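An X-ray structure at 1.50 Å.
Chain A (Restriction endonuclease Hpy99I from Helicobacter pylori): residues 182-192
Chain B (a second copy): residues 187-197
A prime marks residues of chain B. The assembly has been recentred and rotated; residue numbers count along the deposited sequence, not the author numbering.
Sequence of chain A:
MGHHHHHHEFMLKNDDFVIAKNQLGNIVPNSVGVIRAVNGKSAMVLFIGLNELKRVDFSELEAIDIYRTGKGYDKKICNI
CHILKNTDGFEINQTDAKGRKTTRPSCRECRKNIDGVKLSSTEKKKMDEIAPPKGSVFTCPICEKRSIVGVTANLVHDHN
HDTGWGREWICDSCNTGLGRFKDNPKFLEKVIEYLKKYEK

Chain A 182-192: KDNPKFLEKVI
Chain B 187-197: FLEKVIEYLKK

Two helices from two copies of the restriction endonuclease Hpy99I pair nearly antiparallel. In chain A, Lys182 (phi/psi 63/25) and Asp183 (52/31) are left-handed, Asn184 is extended (-123/116), and a helix begins at Pro185 (-55/-28) and continues past Ile192 (-59/-46); chain B is already helical at Phe187′ (-79/-27), and from Leu188′ to Lys196′ phi/psi stays close to -64/-42. The axes approach to 9.5 Å with 165° between their N-to-C directions. The register places Leu188 CA 6.3 Å from Leu188′ CA and Pro185 CA 5.4 Å from Ile192′ CA.

Asn184 (chi1 t, chi2 -19°) caps the chain A helix, its OD1 accepting from Lys186 N at 2.9 Å and so satisfying a first-turn NH that has no helical acceptor before it. Asn184 O accepts from Phe187 N at 3.0 Å; i to i+4 bonding follows, as in Glu189 N to Pro185 O, 2.9 Å. Chain B repeats this pattern, for example Leu195′ N to Val191′ O, 3.0 Å.

No hydrogen bond crosses the contact, which buries 592 Å² in all, so apolar packing dominates. Leu188, Leu188′, Ile192, Ile192′ and Leu195′ are m,t; Val191 and Val191′ are t. Leu188 is a knob among Leu188′, Val191′, Ile192′ and Leu195′, its CD1 3.0 Å from Val191′ CG1, a tight approach, and 3.3 Å from Leu195′ CD1. The reciprocal pair, Val191 CG1 to Leu188′ CD1, lies at 3.2 Å. Ile192′ is a knob among Pro185, Leu188, Glu189 and Ile192; its CD1 meets Ile192 CD1 at 3.7 Å.

Glu189 and Glu189′ (both m,m) start sideways but end nearer the partner, Glu189 OE1 to Glu189′ OE2, 4.6 Å; these like charges gain no attraction from each other. Their carboxylates also border isoleucine: Glu189 CD to Ile192′ CD1, 3.5 Å, and Glu189′ OE2 to Ile192 CD1, 3.4 Å. Lys196′ (m,t,t,m) brings NZ within 3.6 Å of Pro185 CB.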

# COMPACT_ATOMS: atom_id res chain seq x y z
N LYS A 182 -1.25 -3.75 -10.06
CA LYS A 182 -1.34 -5.06 -10.72
C LYS A 182 -0.03 -5.50 -11.38
O LYS A 182 -0.04 -6.30 -12.30
CB LYS A 182 -2.50 -5.08 -11.74
CG LYS A 182 -3.80 -4.45 -11.22
CD LYS A 182 -4.93 -4.49 -12.25
CE LYS A 182 -5.98 -3.39 -12.02
NZ LYS A 182 -7.20 -3.53 -12.89
N ASP A 183 1.09 -4.98 -10.87
CA ASP A 183 2.42 -5.26 -11.45
C ASP A 183 2.43 -4.97 -12.96
O ASP A 183 3.18 -5.61 -13.71
CB ASP A 183 2.86 -6.73 -11.23
CG ASP A 183 3.12 -7.09 -9.77
OD1 ASP A 183 2.81 -6.31 -8.85
OD2 ASP A 183 3.63 -8.22 -9.56
N ASN A 184 1.62 -4.01 -13.40
CA ASN A 184 1.34 -3.83 -14.83
C ASN A 184 1.71 -2.41 -15.25
O ASN A 184 1.14 -1.46 -14.75
CB ASN A 184 -0.14 -4.12 -15.09
CG ASN A 184 -0.49 -4.11 -16.57
OD1 ASN A 184 0.25 -3.57 -17.40
ND2 ASN A 184 -1.62 -4.72 -16.91
N PRO A 185 2.69 -2.27 -16.16
CA PRO A 185 3.09 -0.95 -16.64
C PRO A 185 1.95 -0.10 -17.22
O PRO A 185 2.03 1.13 -17.16
CB PRO A 185 4.10 -1.27 -17.75
CG PRO A 185 4.66 -2.58 -17.37
CD PRO A 185 3.51 -3.33 -16.79
N LYS A 186 0.92 -0.73 -17.77
CA LYS A 186 -0.28 -0.02 -18.23
C LYS A 186 -0.83 0.91 -17.15
O LYS A 186 -1.13 2.08 -17.41
CB LYS A 186 -1.37 -1.02 -18.65
CG LYS A 186 -2.77 -0.41 -18.84
CD LYS A 186 -3.80 -1.49 -19.13
CE LYS A 186 -5.20 -0.90 -19.18
NZ LYS A 186 -6.23 -1.96 -19.34
N PHE A 187 -0.94 0.41 -15.92
CA PHE A 187 -1.54 1.20 -14.85
C PHE A 187 -0.56 2.21 -14.26
O PHE A 187 -0.96 3.27 -13.79
CB PHE A 187 -2.17 0.29 -13.78
CG PHE A 187 -3.33 -0.51 -14.33
CD1 PHE A 187 -4.52 0.12 -14.70
CD2 PHE A 187 -3.22 -1.88 -14.52
CE1 PHE A 187 -5.56 -0.60 -15.24
CE2 PHE A 187 -4.27 -2.61 -15.06
CZ PHE A 187 -5.44 -1.97 -15.43
N LEU A 188 0.73 1.90 -14.33
CA LEU A 188 1.75 2.85 -13.91
C LEU A 188 1.78 4.05 -14.84
O LEU A 188 1.92 5.19 -14.40
CB LEU A 188 3.12 2.17 -13.87
CG LEU A 188 3.21 1.06 -12.81
CD1 LEU A 188 4.47 0.27 -13.07
CD2 LEU A 188 3.17 1.63 -11.40
N GLU A 189 1.59 3.79 -16.13
CA GLU A 189 1.54 4.85 -17.13
C GLU A 189 0.32 5.73 -16.89
O GLU A 189 0.38 6.94 -17.00
CB GLU A 189 1.54 4.27 -18.55
CG GLU A 189 2.87 3.65 -18.97
CD GLU A 189 3.95 4.67 -19.34
OE1 GLU A 189 3.77 5.88 -19.07
OE2 GLU A 189 4.99 4.25 -19.91
N LYS A 190 -0.78 5.10 -16.50
CA LYS A 190 -1.98 5.84 -16.12
C LYS A 190 -1.72 6.72 -14.89
O LYS A 190 -2.17 7.87 -14.85
CB LYS A 190 -3.14 4.89 -15.86
CG LYS A 190 -3.69 4.31 -17.15
CD LYS A 190 -5.06 3.78 -16.96
CE LYS A 190 -6.08 4.91 -16.87
NZ LYS A 190 -7.31 4.41 -16.24
N VAL A 191 -0.97 6.21 -13.92
CA VAL A 191 -0.61 7.01 -12.76
C VAL A 191 0.21 8.24 -13.17
O VAL A 191 -0.03 9.34 -12.69
CB VAL A 191 0.21 6.22 -11.73
CG1 VAL A 191 0.63 7.13 -10.59
CG2 VAL A 191 -0.58 5.01 -11.18
N ILE A 192 1.19 8.04 -14.05
CA ILE A 192 2.05 9.13 -14.51
C ILE A 192 1.24 10.25 -15.18
O ILE A 192 1.42 11.43 -14.88
CB ILE A 192 3.14 8.61 -15.48
CG1 ILE A 192 4.16 7.76 -14.71
CG2 ILE A 192 3.85 9.78 -16.18
CD1 ILE A 192 5.20 7.11 -15.61
N PHE B 187 9.68 8.14 -9.78
CA PHE B 187 9.71 6.80 -9.20
C PHE B 187 8.75 5.87 -9.91
O PHE B 187 8.96 4.67 -9.95
CB PHE B 187 9.47 6.86 -7.70
CG PHE B 187 10.55 7.61 -6.97
CD1 PHE B 187 11.84 7.09 -6.91
CD2 PHE B 187 10.31 8.85 -6.41
CE1 PHE B 187 12.85 7.79 -6.29
CE2 PHE B 187 11.33 9.56 -5.78
CZ PHE B 187 12.60 9.03 -5.72
N LEU B 188 7.69 6.43 -10.50
CA LEU B 188 6.78 5.62 -11.30
C LEU B 188 7.47 5.15 -12.58
O LEU B 188 7.28 4.01 -13.01
CB LEU B 188 5.49 6.40 -11.60
CG LEU B 188 4.62 6.67 -10.37
CD1 LEU B 188 3.73 7.88 -10.60
CD2 LEU B 188 3.79 5.45 -10.01
N GLU B 189 8.32 5.99 -13.16
CA GLU B 189 9.08 5.60 -14.35
C GLU B 189 10.10 4.52 -14.01
O GLU B 189 10.33 3.60 -14.80
CB GLU B 189 9.76 6.82 -14.98
CG GLU B 189 8.78 7.75 -15.71
CD GLU B 189 8.30 7.20 -17.06
OE1 GLU B 189 8.58 6.02 -17.39
OE2 GLU B 189 7.63 7.95 -17.80
N LYS B 190 10.68 4.62 -12.83
CA LYS B 190 11.56 3.57 -12.32
C LYS B 190 10.84 2.25 -12.11
O LYS B 190 11.38 1.20 -12.40
CB LYS B 190 12.24 4.02 -11.03
CG LYS B 190 13.33 5.04 -11.30
CD LYS B 190 14.21 5.24 -10.12
CE LYS B 190 15.18 4.08 -9.95
NZ LYS B 190 15.52 3.95 -8.53
N VAL B 191 9.60 2.30 -11.61
CA VAL B 191 8.80 1.09 -11.50
C VAL B 191 8.59 0.46 -12.89
O VAL B 191 8.72 -0.75 -13.04
CB VAL B 191 7.42 1.37 -10.86
CG1 VAL B 191 6.55 0.11 -10.89
CG2 VAL B 191 7.57 1.86 -9.43
N ILE B 192 8.28 1.29 -13.88
CA ILE B 192 8.03 0.80 -15.24
C ILE B 192 9.25 0.10 -15.84
O ILE B 192 9.14 -0.99 -16.38
CB ILE B 192 7.53 1.94 -16.17
CG1 ILE B 192 6.10 2.34 -15.77
CG2 ILE B 192 7.55 1.49 -17.64
CD1 ILE B 192 5.56 3.58 -16.48
N GLU B 193 10.41 0.74 -15.72
CA GLU B 193 11.66 0.15 -16.24
C GLU B 193 12.01 -1.16 -15.54
O GLU B 193 12.48 -2.10 -16.17
CB GLU B 193 12.82 1.14 -16.14
CG GLU B 193 12.71 2.32 -17.11
CD GLU B 193 12.35 1.89 -18.53
OE1 GLU B 193 11.31 2.35 -19.06
OE2 GLU B 193 13.10 1.07 -19.11
N TYR B 194 11.78 -1.20 -14.23
CA TYR B 194 12.04 -2.37 -13.41
C TYR B 194 11.17 -3.56 -13.84
O TYR B 194 11.67 -4.67 -14.04
CB TYR B 194 11.80 -2.01 -11.94
CG TYR B 194 11.82 -3.14 -10.95
CD1 TYR B 194 12.99 -3.53 -10.33
CD2 TYR B 194 10.66 -3.79 -10.58
CE1 TYR B 194 13.01 -4.55 -9.39
CE2 TYR B 194 10.66 -4.81 -9.66
CZ TYR B 194 11.84 -5.20 -9.06
OH TYR B 194 11.86 -6.21 -8.14
N LEU B 195 9.88 -3.31 -14.01
CA LEU B 195 8.95 -4.36 -14.45
C LEU B 195 9.28 -4.86 -15.86
O LEU B 195 9.32 -6.07 -16.10
CB LEU B 195 7.50 -3.87 -14.42
CG LEU B 195 6.89 -3.56 -13.05
CD1 LEU B 195 5.51 -2.91 -13.19
CD2 LEU B 195 6.79 -4.81 -12.20
N LYS B 196 9.56 -3.94 -16.78
CA LYS B 196 9.89 -4.30 -18.17
C LYS B 196 11.16 -5.15 -18.26
O LYS B 196 11.24 -6.05 -19.09
CB LYS B 196 10.05 -3.04 -19.03
CG LYS B 196 8.73 -2.34 -19.37
CD LYS B 196 8.92 -1.31 -20.48
CE LYS B 196 7.70 -0.42 -20.66
NZ LYS B 196 6.42 -1.16 -20.46
N LYS B 197 12.14 -4.86 -17.41
CA LYS B 197 13.37 -5.65 -17.33
C LYS B 197 13.15 -7.15 -17.05
O LYS B 197 13.97 -7.99 -17.44
CB LYS B 197 14.29 -5.05 -16.26
CG LYS B 197 15.60 -5.81 -16.05
CD LYS B 197 16.50 -5.10 -15.06
CE LYS B 197 17.84 -5.82 -14.93
NZ LYS B 197 18.67 -5.21 -13.86